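Local coordinates for protein hemolysin BL lytic component L1 (Bacillus cereus, PDB 7NMQ) that serves as lytic component L1 of the hemolysin BL enterotoxin and probably acts with its partner components in forming pores in target membranes, at residues T72-P75 / Q76-T80; F149-V153 / G154-G158; Y294-V297 / D298-I301. All blocks are in the same frame, centred on the assembly; numbering follows the deposited sequence.

Interaction 1 (T72-P75 / Q76-T80); sequences TAKP and QIQKT
Lys-74 and Gln-78, one helical turn apart, pass obliquely over each other beside Pro-75. The lysine leaves the helix with CG opposite the backbone N (chi1 179°), which brings its aliphatic stem alongside the glutamine amide: CG is 3.6 Å from Gln-78 NE2. Farther out the stem bends at chi3 (61°), carrying NZ to a salt bridge with Asp-25 of helix 10-33. The Gln-78 chain runs extended back toward the preceding turn. Its CG rests 3.4 Å from Lys-74 O, and its OE1 comes within 3.4 Å of Pro-75 CA, while NE2 is taken up by a hydrogen bond to Asp-360. The two ends of the amide thus meet different neighbours, NE2 the lysine stem and OE1 the proline backbone, with the N-H side committed to a carboxylate.

Beneath these side chains, Gln-78 N donates to Lys-74 O at 2.9 Å and Lys-79 N to Pro-75 O at 2.9 Å. Ile-77 N reaches Ala-73 O at 3.2 Å, and its side chain lies against Ile-21 and Leu-304. Lys-79 NZ leads away, to a salt bridge with Glu-127 and a hydrogen bond with Asn-83. Since Pro-75 N carries no hydrogen, it makes no bond to the turn before, and the helix kinks there: a proline kink within helix 45-103, one of the long helices of the ClyA-like bundle to which this toxin family belongs.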
# COMPACT_ATOMS: atom_id res chain seq x y z
N THR A 72 -3.52 -6.15 -11.89
CA THR A 72 -4.46 -5.15 -12.44
C THR A 72 -4.53 -3.90 -11.54
O THR A 72 -4.28 -2.80 -12.08
CB THR A 72 -5.83 -5.77 -12.70
OG1 THR A 72 -5.62 -6.91 -13.54
CG2 THR A 72 -6.79 -4.79 -13.34
N ALA A 73 -4.85 -4.03 -10.27
CA ALA A 73 -5.06 -2.85 -9.40
C ALA A 73 -3.73 -2.14 -9.13
O ALA A 73 -3.63 -0.89 -9.28
CB ALA A 73 -5.71 -3.24 -8.11
N LYS A 74 -2.70 -2.89 -8.79
CA LYS A 74 -1.41 -2.25 -8.46
C LYS A 74 -0.92 -1.41 -9.63
O LYS A 74 -0.46 -0.29 -9.40
CB LYS A 74 -0.37 -3.27 -7.99
CG LYS A 74 0.98 -2.62 -7.67
CD LYS A 74 1.90 -3.52 -6.94
CE LYS A 74 2.21 -4.75 -7.77
NZ LYS A 74 3.24 -5.54 -7.09
N PRO A 75 -0.85 -1.93 -10.88
CA PRO A 75 -0.33 -1.10 -11.96
C PRO A 75 -1.08 0.21 -12.14
O PRO A 75 -0.46 1.16 -12.57
CB PRO A 75 -0.48 -1.95 -13.22
CG PRO A 75 -0.51 -3.37 -12.70
CD PRO A 75 -1.07 -3.32 -11.31
N GLN A 76 -2.36 0.27 -11.81
CA GLN A 76 -3.09 1.55 -11.89
C GLN A 76 -2.62 2.53 -10.82
O GLN A 76 -2.53 3.76 -11.11
CB GLN A 76 -4.60 1.37 -11.78
CG GLN A 76 -5.20 0.62 -12.95
CD GLN A 76 -6.68 0.97 -13.06
OE1 GLN A 76 -7.20 1.92 -12.45
NE2 GLN A 76 -7.36 0.22 -13.87
N ILE A 77 -2.32 2.05 -9.63
CA ILE A 77 -1.71 2.92 -8.60
C ILE A 77 -0.32 3.33 -9.05
O ILE A 77 0.06 4.52 -8.86
CB ILE A 77 -1.69 2.25 -7.22
CG1 ILE A 77 -3.10 1.92 -6.75
CG2 ILE A 77 -0.99 3.13 -6.20
CD1 ILE A 77 -3.15 1.26 -5.41
N GLN A 78 0.45 2.41 -9.58
CA GLN A 78 1.81 2.75 -10.08
C GLN A 78 1.73 3.82 -11.17
O GLN A 78 2.66 4.67 -11.22
CB GLN A 78 2.50 1.50 -10.61
CG GLN A 78 2.84 0.55 -9.48
CD GLN A 78 3.30 -0.79 -9.95
OE1 GLN A 78 2.89 -1.25 -11.01
NE2 GLN A 78 4.10 -1.46 -9.13
N LYS A 79 0.72 3.80 -12.03
CA LYS A 79 0.57 4.83 -13.10
C LYS A 79 0.35 6.18 -12.42
O LYS A 79 0.77 7.21 -13.02
CB LYS A 79 -0.56 4.49 -14.06
CG LYS A 79 -0.85 5.47 -15.17
CD LYS A 79 0.24 5.61 -16.15
CE LYS A 79 -0.24 6.19 -17.46
NZ LYS A 79 -0.99 7.46 -17.28
N THR A 80 -0.32 6.26 -11.28
CA THR A 80 -0.53 7.53 -10.55
C THR A 80 0.86 8.11 -10.25
O THR A 80 1.09 9.31 -10.33
CB THR A 80 -1.37 7.27 -9.29
OG1 THR A 80 -2.58 6.61 -9.70
CG2 THR A 80 -1.65 8.55 -8.54

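Interaction 2 (F149-V153 / G154-G158); sequences FKNNV and GGPDG
Lys-150 and Gly-155 are joined through a water molecule: NZ donates to water 1 at 2.8 Å, and the water in turn donates to Gly-155 O at 2.7 Å. The lysine chain is stretched along most of its length and turns only at its last torsion (chi4 66°), which swings the ammonium across to the water and leaves CE 3.9 Å from Pro-156 O. Two direct backbone bonds run alongside this bridge. Gly-154 N donates to Lys-150 O at 2.8 Å, and Gly-155 N to Asn-151 O, also at 2.8 Å; the second donor stands above the plane of its carbonyl, 39° out of it, as the chain begins to peel off the helix.

This is a glycine C-cap at the end of helix 107-154. Gly-155 is the first residue to abandon helical angles; its positive phi (73°) is one that glycine adopts readily, and the ring of Pro-156 crowds this position as well. Pro-156 has no N-H to offer, so the six-to-one bond that would define a Schellman motif cannot form; the C-cap is of the alpha-L kind, with the five-to-one bond from Gly-155 N to Asn-151 O. Further on, Val-153 O accepts from Thr-163 OG1 and Gly-154 shares a backbone bond with Gly-160, tying the helix end to the chain that follows the turn.

Asn-151 OD1 lies 3.5 Å from Pro-156 CD, beside the proline ring. Val-153 CG2 sits 3.6 Å above one face of the Phe-149 ring, displaced toward its rim. That ring is buried against Leu-283, Ala-286, Lys-287 and Leu-290 of helix 275-325, while Asn-152 OD1 accepts from Asn-58 ND2 on helix 45-103.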
# COMPACT_ATOMS: atom_id res chain seq x y z
N PHE A 149 -16.11 -15.79 3.69
CA PHE A 149 -15.13 -16.66 4.36
C PHE A 149 -15.35 -16.64 5.86
O PHE A 149 -15.47 -17.72 6.49
CB PHE A 149 -13.73 -16.24 3.95
CG PHE A 149 -12.65 -17.15 4.45
CD1 PHE A 149 -12.37 -18.31 3.76
CD2 PHE A 149 -11.98 -16.88 5.61
CE1 PHE A 149 -11.35 -19.15 4.20
CE2 PHE A 149 -10.99 -17.73 6.05
CZ PHE A 149 -10.65 -18.83 5.32
N LYS A 150 -15.47 -15.45 6.47
CA LYS A 150 -15.68 -15.35 7.92
C LYS A 150 -16.94 -16.13 8.28
O LYS A 150 -16.93 -16.83 9.28
CB LYS A 150 -15.85 -13.88 8.33
CG LYS A 150 -16.22 -13.66 9.79
CD LYS A 150 -16.10 -12.18 10.21
CE LYS A 150 -16.85 -11.90 11.49
NZ LYS A 150 -16.22 -12.62 12.63
N ASN A 151 -18.02 -15.99 7.53
CA ASN A 151 -19.28 -16.70 7.86
C ASN A 151 -19.08 -18.22 7.74
O ASN A 151 -19.59 -18.94 8.61
CB ASN A 151 -20.42 -16.16 7.00
CG ASN A 151 -21.72 -16.82 7.38
OD1 ASN A 151 -22.14 -16.71 8.50
ND2 ASN A 151 -22.26 -17.61 6.47
N ASN A 152 -18.35 -18.70 6.77
CA ASN A 152 -18.19 -20.16 6.59
C ASN A 152 -17.26 -20.66 7.68
O ASN A 152 -17.46 -21.80 8.16
CB ASN A 152 -17.67 -20.49 5.21
CG ASN A 152 -18.69 -20.35 4.11
OD1 ASN A 152 -18.40 -19.88 3.00
ND2 ASN A 152 -19.88 -20.81 4.37
N VAL A 153 -16.30 -19.85 8.13
CA VAL A 153 -15.33 -20.27 9.17
C VAL A 153 -15.92 -20.17 10.56
O VAL A 153 -15.63 -21.09 11.39
CB VAL A 153 -14.02 -19.48 9.05
CG1 VAL A 153 -13.12 -19.67 10.26
CG2 VAL A 153 -13.35 -19.87 7.74
N GLY A 154 -16.70 -19.15 10.86
CA GLY A 154 -17.10 -18.87 12.25
C GLY A 154 -18.52 -18.42 12.43
O GLY A 154 -18.86 -18.06 13.55
N GLY A 155 -19.32 -18.40 11.37
CA GLY A 155 -20.66 -17.84 11.45
C GLY A 155 -20.57 -16.30 11.52
O GLY A 155 -19.50 -15.72 11.40
N PRO A 156 -21.69 -15.62 11.71
CA PRO A 156 -21.68 -14.16 11.67
C PRO A 156 -21.00 -13.46 12.85
O PRO A 156 -20.53 -12.33 12.73
CB PRO A 156 -23.15 -13.77 11.68
CG PRO A 156 -23.94 -15.02 11.62
CD PRO A 156 -23.02 -16.19 11.81
N ASP A 157 -20.89 -14.20 13.94
CA ASP A 157 -20.69 -13.74 15.31
C ASP A 157 -19.57 -14.54 15.97
O ASP A 157 -19.44 -14.43 17.15
CB ASP A 157 -22.01 -14.03 16.07
CG ASP A 157 -22.66 -15.42 15.89
OD1 ASP A 157 -22.00 -16.46 15.26
OD2 ASP A 157 -23.87 -15.50 16.39
N GLY A 158 -18.89 -15.43 15.22
CA GLY A 158 -17.87 -16.35 15.75
C GLY A 158 -18.42 -17.56 16.49
O GLY A 158 -17.62 -18.32 17.07
O HOH W 1 -17.14 -15.30 12.69

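Interaction 3 (Y294-V297 / D298-I301); sequences YQTV and DQAI
Thr-296 and Gln-299 share a water that satisfies acceptors on both side chains. Water 2 donates to Thr-296 OG1 at 2.7 Å and to Gln-299 OE1 at 2.7 Å, spanning two oxygens that are themselves 4.1 Å apart, OG1 to OE1. The threonine hydroxyl donates its own proton to Tyr-292 O one turn back, so OG1 is both donor and acceptor. Gln-299 has CG beside its own backbone N (chi1 -66°), which lets the side chain lean back over the turn, its CG 3.4 Å from Gln-295 O.

The backbone is regularly satisfied in alpha-helical fashion. Asp-298 N donates to Tyr-294 O at 3.0 Å, Gln-299 N to Gln-295 O, Ala-300 N to Thr-296 O and Ile-301 N to Val-297 O, so all four carbonyls of residues 294-297 receive an N-H from the next turn.

Asp-298 lies alongside Tyr-294, both side chains pointing the same way. Its OD2 comes to the ring edge, 4.1 Å from Tyr-294 CD1, with carboxylate and ring planes 78° apart; this edge approach is probably mildly favourable, as the rim of an aromatic ring is electropositive. The other carboxylate oxygen, OD1, forms a salt bridge with Lys-139. Between 294-297 and 298-301 the apolar contact is Val-297 CG1 with Ile-301 CD1, 4.0 Å apart.

Within the bundle, this part of helix 275-325 packs against helices 10-33 and 107-154. Thr-296 and Val-297 meet Met-24 of helix 10-33, whereas Val-297 and Ile-301 pack on Leu-142 and Leu-135 of helix 107-154, and Tyr-294 makes an edge-to-face contact with Tyr-143 there.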
# COMPACT_ATOMS: atom_id res chain seq x y z
N TYR A 294 -9.01 -5.76 2.79
CA TYR A 294 -9.97 -4.71 2.38
C TYR A 294 -9.65 -3.44 3.19
O TYR A 294 -9.83 -2.33 2.64
CB TYR A 294 -11.43 -5.16 2.43
CG TYR A 294 -12.09 -5.21 3.77
CD1 TYR A 294 -12.47 -4.06 4.43
CD2 TYR A 294 -12.49 -6.42 4.34
CE1 TYR A 294 -13.11 -4.11 5.66
CE2 TYR A 294 -13.14 -6.47 5.57
CZ TYR A 294 -13.45 -5.31 6.25
OH TYR A 294 -14.11 -5.37 7.45
N GLN A 295 -9.14 -3.55 4.41
CA GLN A 295 -8.80 -2.37 5.24
C GLN A 295 -7.67 -1.59 4.58
O GLN A 295 -7.68 -0.34 4.61
CB GLN A 295 -8.41 -2.75 6.66
CG GLN A 295 -9.54 -3.40 7.43
CD GLN A 295 -9.01 -4.07 8.67
OE1 GLN A 295 -7.81 -4.00 9.04
NE2 GLN A 295 -9.90 -4.69 9.38
N THR A 296 -6.70 -2.30 4.03
CA THR A 296 -5.52 -1.69 3.40
C THR A 296 -5.95 -1.01 2.09
O THR A 296 -5.45 0.11 1.79
CB THR A 296 -4.40 -2.70 3.18
OG1 THR A 296 -4.07 -3.30 4.43
CG2 THR A 296 -3.18 -2.01 2.63
N VAL A 297 -6.83 -1.62 1.31
CA VAL A 297 -7.34 -0.93 0.10
C VAL A 297 -8.08 0.33 0.54
O VAL A 297 -7.97 1.36 -0.17
CB VAL A 297 -8.22 -1.84 -0.77
CG1 VAL A 297 -8.95 -1.07 -1.87
CG2 VAL A 297 -7.36 -2.93 -1.38
N ASP A 298 -8.85 0.32 1.60
CA ASP A 298 -9.50 1.56 2.09
C ASP A 298 -8.44 2.65 2.37
O ASP A 298 -8.69 3.84 2.02
CB ASP A 298 -10.38 1.30 3.30
CG ASP A 298 -11.76 0.70 3.03
OD1 ASP A 298 -12.32 0.96 1.95
OD2 ASP A 298 -12.28 -0.03 3.93
N GLN A 299 -7.33 2.28 2.99
CA GLN A 299 -6.22 3.20 3.29
C GLN A 299 -5.65 3.72 1.97
O GLN A 299 -5.34 4.93 1.87
CB GLN A 299 -5.14 2.57 4.13
CG GLN A 299 -5.61 2.22 5.51
CD GLN A 299 -4.42 1.66 6.23
OE1 GLN A 299 -4.01 0.54 5.98
NE2 GLN A 299 -3.67 2.55 6.84
N ALA A 300 -5.46 2.85 1.00
CA ALA A 300 -4.95 3.23 -0.33
C ALA A 300 -5.90 4.24 -0.98
O ALA A 300 -5.43 5.23 -1.62
CB ALA A 300 -4.73 2.03 -1.21
N ILE A 301 -7.19 4.04 -0.84
CA ILE A 301 -8.17 4.98 -1.41
C ILE A 301 -7.97 6.32 -0.72
O ILE A 301 -8.05 7.35 -1.45
CB ILE A 301 -9.59 4.44 -1.29
CG1 ILE A 301 -9.79 3.29 -2.28
CG2 ILE A 301 -10.61 5.53 -1.54
CD1 ILE A 301 -10.96 2.40 -1.95
O HOH W 2 -2.95 -1.87 6.40

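The three contacts are local features of three long helices in one bundle. Interactions 1 and 3 have centres 14 Å apart and nearest atoms about 5 Å apart; helix 10-33 contacts both, and Ile-77 and Thr-80 of interaction 1 reach Leu-304, one turn beyond Ile-301. Interaction 2 lies farther along the molecule, its centre 22 Å from that of interaction 3 and 32 Å from that of interaction 1. Its helix, 107-154, nevertheless runs back past both, supplying Met-134 to Gln-76 and Lys-139 to Asp-298. Thus a proline kink, a helix end and an uninterrupted helical turn are linked by shared neighbours, without directly touching.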